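Local coordinates for protein phosphoribosylaminoimidazole-succinocarboxamide synthase (Thermotoga maritima, PDB 1KUT) that catalyses the ATP-dependent joining of L-aspartate to carboxyaminoimidazole ribonucleotide (CAIR), forming SAICAR in de novo purine biosynthesis, at residues Gly92-Val95 with Arg96-Gly99; Gly184-Ser188 with Pro189-Arg193. All coordinates share one frame; numbering follows the deposited sequence.

Overall arrangement
The two contacts follow one another along the chain, and their centres lie about 20 Å apart. Contact 1, residues 92-99, is a one-and-a-half-turn helix between strands 78-87 and 105-115, about 20 Å from the centre of the chain and facing the second subunit. Contact 2, residues 184-193, is a buried loop and turn only about 3 Å from that centre, which follows strand 181-183 and runs into strand 192-196. They meet where the end of contact 2 reaches the start of contact 1: Gly92 CA packs 4.0 Å from Arg193 NH2. Contact 1 belongs to the subunit interface, where Tyr98 meets Met124 and His129 of the second subunit, whereas in contact 2 Glu186 pairs with Lys8 and Asp190 with Lys39.

Contact 1 (Gly92-Val95 with Arg96-Gly99); sequences GSFV and RRYG
The carbonyl oxygen of Ser93 is gripped twice by Arg97: NE donates a short bond of 2.7 Å to Ser93 O, and the backbone N of Arg97 adds a weak one. The NE bond comes from above the carbonyl plane, 62° out of it, so it does not follow a lone pair. A bend at chi3 (-76°) folds the arginine chain back over the helix, bringing NH2 within 3.0 Å of Ser93 OG in a further, weak bond. The other terminal nitrogen, NH1, forms a salt bridge with Glu112, which probably offsets the nearby charge of Arg87. With a leucine in place of Arg97, the Ser93 carbonyl would probably lose its short side-chain bond, and Glu112 its salt-bridge partner.

One residue further along, the edge of the Tyr98 ring points at a face of Phe94, a T-shaped pair with centroids 5.0 Å apart and planes at 66°. CD2 of Tyr98 leads, 3.4 Å from Phe94 CE1, while CE2 lies over a face of the Arg97 guanidinium. Beyond the pair, Tyr98 OH bonds to Met124 O of the second subunit. The Arg96 chain bends back toward Ser93, whose CA lies over one face of its guanidinium, 3.5 Å from Arg96 NH2. The backbone bond from Tyr98 N to Phe94 O (3.1 Å) continues the helix, and Gly99 N closes on Val95 O at 2.8 Å. This is a short alpha-helix terminated by a glycine of positive phi, placed at the dimer interface.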
ATOM      1  N   GLY B  92       7.804 -14.201  -0.499  1.00 28.41           N
ATOM      2  CA  GLY B  92       6.840 -13.950   0.564  1.00 28.38           C
ATOM      3  C   GLY B  92       5.482 -13.358   0.215  1.00 28.25           C
ATOM      4  O   GLY B  92       4.781 -13.840  -0.680  1.00 28.04           O
ATOM      5  N   SER B  93       5.105 -12.314   0.948  1.00 27.97           N
ATOM      6  CA  SER B  93       3.832 -11.649   0.748  1.00 27.86           C
ATOM      7  C   SER B  93       3.799 -10.994  -0.624  1.00 28.20           C
ATOM      8  O   SER B  93       2.730 -10.590  -1.106  1.00 28.14           O
ATOM      9  CB  SER B  93       3.633 -10.578   1.810  1.00 27.99           C
ATOM     10  OG  SER B  93       4.525  -9.495   1.586  1.00 27.85           O
ATOM     11  N   PHE B  94       4.963 -10.877  -1.258  1.00 27.80           N
ATOM     12  CA  PHE B  94       4.993 -10.256  -2.571  1.00 27.63           C
ATOM     13  C   PHE B  94       4.433 -11.193  -3.623  1.00 27.60           C
ATOM     14  O   PHE B  94       3.742 -10.753  -4.532  1.00 27.39           O
ATOM     15  CB  PHE B  94       6.405  -9.836  -2.976  1.00 27.27           C
ATOM     16  CG  PHE B  94       6.445  -9.044  -4.267  1.00 26.93           C
ATOM     17  CD1 PHE B  94       6.269  -7.663  -4.257  1.00 26.36           C
ATOM     18  CD2 PHE B  94       6.603  -9.692  -5.495  1.00 26.55           C
ATOM     19  CE1 PHE B  94       6.249  -6.943  -5.447  1.00 26.33           C
ATOM     20  CE2 PHE B  94       6.584  -8.982  -6.691  1.00 26.05           C
ATOM     21  CZ  PHE B  94       6.408  -7.610  -6.672  1.00 26.20           C
ATOM     22  N   VAL B  95       4.740 -12.481  -3.523  1.00 27.82           N
ATOM     23  CA  VAL B  95       4.212 -13.422  -4.502  1.00 28.17           C
ATOM     24  C   VAL B  95       2.738 -13.700  -4.218  1.00 28.52           C
ATOM     25  O   VAL B  95       1.941 -13.901  -5.132  1.00 27.81           O
ATOM     26  CB  VAL B  95       5.017 -14.738  -4.514  1.00 28.41           C
ATOM     27  CG1 VAL B  95       6.382 -14.496  -5.155  1.00 28.39           C
ATOM     28  CG2 VAL B  95       5.197 -15.267  -3.094  1.00 28.84           C
ATOM     29  N   ARG B  96       2.364 -13.669  -2.943  1.00 29.28           N
ATOM     30  CA  ARG B  96       0.977 -13.911  -2.578  1.00 30.25           C
ATOM     31  C   ARG B  96       0.047 -12.758  -2.966  1.00 30.09           C
ATOM     32  O   ARG B  96      -1.169 -12.931  -3.036  1.00 30.69           O
ATOM     33  CB  ARG B  96       0.872 -14.181  -1.074  1.00 31.30           C
ATOM     34  CG  ARG B  96       1.717 -15.375  -0.612  1.00 32.47           C
ATOM     35  CD  ARG B  96       1.246 -15.889   0.732  1.00 33.45           C
ATOM     36  NE  ARG B  96       1.405 -14.901   1.795  1.00 34.25           N
ATOM     37  CZ  ARG B  96       2.553 -14.624   2.411  1.00 35.04           C
ATOM     38  NH1 ARG B  96       3.672 -15.266   2.083  1.00 34.88           N
ATOM     39  NH2 ARG B  96       2.579 -13.693   3.360  1.00 35.05           N
ATOM     40  N   ARG B  97       0.606 -11.584  -3.228  1.00 29.73           N
ATOM     41  CA  ARG B  97      -0.220 -10.434  -3.600  1.00 29.32           C
ATOM     42  C   ARG B  97      -0.228 -10.148  -5.097  1.00 29.18           C
ATOM     43  O   ARG B  97      -1.255  -9.774  -5.661  1.00 28.80           O
ATOM     44  CB  ARG B  97       0.270  -9.168  -2.886  1.00 28.77           C
ATOM     45  CG  ARG B  97      -0.070  -9.058  -1.418  1.00 28.12           C
ATOM     46  CD  ARG B  97       0.580  -7.814  -0.839  1.00 27.53           C
ATOM     47  NE  ARG B  97       2.012  -8.024  -0.645  1.00 27.67           N
ATOM     48  CZ  ARG B  97       2.932  -7.070  -0.736  1.00 27.37           C
ATOM     49  NH1 ARG B  97       2.574  -5.819  -1.028  1.00 26.65           N
ATOM     50  NH2 ARG B  97       4.209  -7.365  -0.516  1.00 26.60           N
ATOM     51  N   TYR B  98       0.921 -10.339  -5.736  1.00 29.28           N
ATOM     52  CA  TYR B  98       1.059 -10.028  -7.147  1.00 29.59           C
ATOM     53  C   TYR B  98       1.469 -11.195  -8.032  1.00 30.93           C
ATOM     54  O   TYR B  98       1.672 -11.014  -9.235  1.00 31.10           O
ATOM     55  CB  TYR B  98       2.091  -8.911  -7.287  1.00 28.42           C
ATOM     56  CG  TYR B  98       1.861  -7.784  -6.314  1.00 27.13           C
ATOM     57  CD1 TYR B  98       0.649  -7.096  -6.303  1.00 26.61           C
ATOM     58  CD2 TYR B  98       2.838  -7.418  -5.388  1.00 26.48           C
ATOM     59  CE1 TYR B  98       0.405  -6.069  -5.393  1.00 26.31           C
ATOM     60  CE2 TYR B  98       2.608  -6.383  -4.463  1.00 26.28           C
ATOM     61  CZ  TYR B  98       1.389  -5.713  -4.472  1.00 26.00           C
ATOM     62  OH  TYR B  98       1.140  -4.678  -3.586  1.00 25.36           O
ATOM     63  N   GLY B  99       1.604 -12.382  -7.449  1.00 31.87           N
ATOM     64  CA  GLY B  99       2.018 -13.530  -8.238  1.00 33.34           C
ATOM     65  C   GLY B  99       3.492 -13.438  -8.621  1.00 34.46           C
ATOM     66  O   GLY B  99       4.254 -12.647  -8.051  1.00 34.41           O
TER

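Contact 2 (Gly184-Ser188 with Pro189-Arg193); sequences GDEIS and PDTFR
Ser188 and Thr191 are bonded to each other twice. Thr191 N donates to Ser188 O over 2.7 Å with an N-H...O angle of 162°, and Ser188 N returns a bond of 3.1 Å to Thr191 OG1. The hydroxyl is placed for this by chi1 of 56°, which tucks OG1 between the backbone N and the carbonyl carbon. It is also a donor, since a water accepts from Thr191 OG1 and donates in turn to Glu186 O, 2.8 Å away.

Ser188 O has a second, weak donor in Phe192 N, and it also sits 3.2 Å from CD2, over a face of the Phe192 ring; Ile187 CG2 comes to the edge of that ring. The hydroxyl of Ser188 donates a very short hydrogen bond, 2.5 Å from Ser188 OG to Glu186 OE2. Glu186 and Asp190 bring like charges near each other, OE2 to OD1 4.3 Å, but each has an outside partner: Lys8 for Glu186, Lys39 and Tyr217 for Asp190.

With Pro189 and Asp190 at its corners, the segment makes a type I beta turn, leading from the loop after strand 181-183 into strand 192-196 of the antiparallel sheet.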
ATOM      1  N   GLY B 184      17.292   2.013  13.026  1.00 19.50           N
ATOM      2  CA  GLY B 184      17.191   1.451  14.357  1.00 19.78           C
ATOM      3  C   GLY B 184      17.053  -0.052  14.228  1.00 19.92           C
ATOM      4  O   GLY B 184      17.621  -0.671  13.324  1.00 20.43           O
ATOM      5  N   ASP B 185      16.286  -0.631  15.134  1.00 20.33           N
ATOM      6  CA  ASP B 185      16.016  -2.057  15.170  1.00 20.68           C
ATOM      7  C   ASP B 185      17.240  -2.944  15.029  1.00 20.55           C
ATOM      8  O   ASP B 185      18.233  -2.735  15.722  1.00 21.64           O
ATOM      9  CB  ASP B 185      14.981  -2.425  14.114  1.00 21.75           C
ATOM     10  CG  ASP B 185      14.182  -3.665  14.502  1.00 22.50           C
ATOM     11  OD1 ASP B 185      13.621  -3.670  15.615  1.00 23.28           O
ATOM     12  OD2 ASP B 185      14.115  -4.627  13.710  1.00 22.60           O
ATOM     13  N   GLU B 186      17.186  -3.930  14.140  1.00 19.89           N
ATOM     14  CA  GLU B 186      18.302  -4.856  13.977  1.00 19.59           C
ATOM     15  C   GLU B 186      18.549  -5.267  12.522  1.00 18.96           C
ATOM     16  O   GLU B 186      17.935  -4.728  11.591  1.00 18.57           O
ATOM     17  CB  GLU B 186      18.045  -6.109  14.822  1.00 20.55           C
ATOM     18  CG  GLU B 186      16.898  -7.009  14.312  1.00 23.40           C
ATOM     19  CD  GLU B 186      16.663  -8.255  15.186  1.00 24.95           C
ATOM     20  OE1 GLU B 186      15.969  -8.153  16.227  1.00 26.56           O
ATOM     21  OE2 GLU B 186      17.184  -9.338  14.841  1.00 26.02           O
ATOM     22  N   ILE B 187      19.461  -6.219  12.339  1.00 17.94           N
ATOM     23  CA  ILE B 187      19.784  -6.741  11.025  1.00 17.76           C
ATOM     24  C   ILE B 187      20.257  -8.175  11.197  1.00 18.34           C
ATOM     25  O   ILE B 187      21.444  -8.433  11.405  1.00 18.32           O
ATOM     26  CB  ILE B 187      20.901  -5.945  10.329  1.00 16.75           C
ATOM     27  CG1 ILE B 187      20.532  -4.470  10.211  1.00 16.59           C
ATOM     28  CG2 ILE B 187      21.086  -6.474   8.932  1.00 17.43           C
ATOM     29  CD1 ILE B 187      21.590  -3.647   9.481  1.00 16.01           C
ATOM     30  N   SER B 188      19.328  -9.121  11.101  1.00 19.15           N
ATOM     31  CA  SER B 188      19.686 -10.521  11.269  1.00 20.00           C
ATOM     32  C   SER B 188      18.731 -11.377  10.472  1.00 20.26           C
ATOM     33  O   SER B 188      17.854 -10.854   9.791  1.00 19.89           O
ATOM     34  CB  SER B 188      19.589 -10.897  12.745  1.00 20.37           C
ATOM     35  OG  SER B 188      18.233 -10.813  13.175  1.00 20.55           O
ATOM     36  N   PRO B 189      18.897 -12.714  10.538  1.00 20.56           N
ATOM     37  CA  PRO B 189      18.003 -13.611   9.799  1.00 20.71           C
ATOM     38  C   PRO B 189      16.550 -13.316  10.107  1.00 20.97           C
ATOM     39  O   PRO B 189      15.661 -13.671   9.337  1.00 21.40           O
ATOM     40  CB  PRO B 189      18.453 -14.995  10.259  1.00 20.71           C
ATOM     41  CG  PRO B 189      19.957 -14.805  10.334  1.00 20.25           C
ATOM     42  CD  PRO B 189      20.056 -13.458  11.068  1.00 20.47           C
ATOM     43  N   ASP B 190      16.297 -12.654  11.233  1.00 21.10           N
ATOM     44  CA  ASP B 190      14.924 -12.302  11.582  1.00 21.03           C
ATOM     45  C   ASP B 190      14.370 -11.179  10.682  1.00 20.64           C
ATOM     46  O   ASP B 190      13.159 -11.041  10.545  1.00 20.41           O
ATOM     47  CB  ASP B 190      14.838 -11.823  13.034  1.00 22.82           C
ATOM     48  CG  ASP B 190      14.802 -12.957  14.036  1.00 24.00           C
ATOM     49  OD1 ASP B 190      14.546 -12.674  15.222  1.00 25.39           O
ATOM     50  OD2 ASP B 190      15.030 -14.118  13.659  1.00 25.34           O
ATOM     51  N   THR B 191      15.245 -10.384  10.065  1.00 19.70           N
ATOM     52  CA  THR B 191      14.791  -9.255   9.250  1.00 19.30           C
ATOM     53  C   THR B 191      15.138  -9.295   7.781  1.00 19.45           C
ATOM     54  O   THR B 191      14.819  -8.360   7.037  1.00 18.90           O
ATOM     55  CB  THR B 191      15.327  -7.900   9.811  1.00 18.97           C
ATOM     56  OG1 THR B 191      16.757  -7.948   9.897  1.00 17.99           O
ATOM     57  CG2 THR B 191      14.770  -7.628  11.195  1.00 19.08           C
ATOM     58  N   PHE B 192      15.805 -10.357   7.355  1.00 20.04           N
ATOM     59  CA  PHE B 192      16.164 -10.488   5.959  1.00 20.45           C
ATOM     60  C   PHE B 192      16.192 -11.945   5.529  1.00 21.72           C
ATOM     61  O   PHE B 192      16.305 -12.849   6.370  1.00 21.24           O
ATOM     62  CB  PHE B 192      17.512  -9.797   5.678  1.00 19.95           C
ATOM     63  CG  PHE B 192      18.706 -10.406   6.386  1.00 19.55           C
ATOM     64  CD1 PHE B 192      19.146 -11.701   6.085  1.00 19.27           C
ATOM     65  CD2 PHE B 192      19.465  -9.639   7.270  1.00 19.65           C
ATOM     66  CE1 PHE B 192      20.323 -12.215   6.642  1.00 18.97           C
ATOM     67  CE2 PHE B 192      20.651 -10.144   7.835  1.00 18.95           C
ATOM     68  CZ  PHE B 192      21.079 -11.438   7.513  1.00 19.06           C
ATOM     69  N   ARG B 193      16.056 -12.147   4.218  1.00 22.96           N
ATOM     70  CA  ARG B 193      16.064 -13.458   3.572  1.00 24.80           C
ATOM     71  C   ARG B 193      17.338 -13.492   2.739  1.00 25.45           C
ATOM     72  O   ARG B 193      17.480 -12.721   1.785  1.00 25.25           O
ATOM     73  CB  ARG B 193      14.867 -13.602   2.630  1.00 25.69           C
ATOM     74  CG  ARG B 193      13.489 -13.560   3.276  1.00 27.51           C
ATOM     75  CD  ARG B 193      12.431 -13.559   2.165  1.00 29.06           C
ATOM     76  NE  ARG B 193      11.104 -14.025   2.563  1.00 29.76           N
ATOM     77  CZ  ARG B 193      10.378 -13.500   3.544  1.00 31.05           C
ATOM     78  NH1 ARG B 193      10.846 -12.483   4.258  1.00 31.46           N
ATOM     79  NH2 ARG B 193       9.166 -13.980   3.796  1.00 31.62           N
TER
HETATM   80  O   HOH W   1      17.297  -5.368   8.889  1.00 15.09           O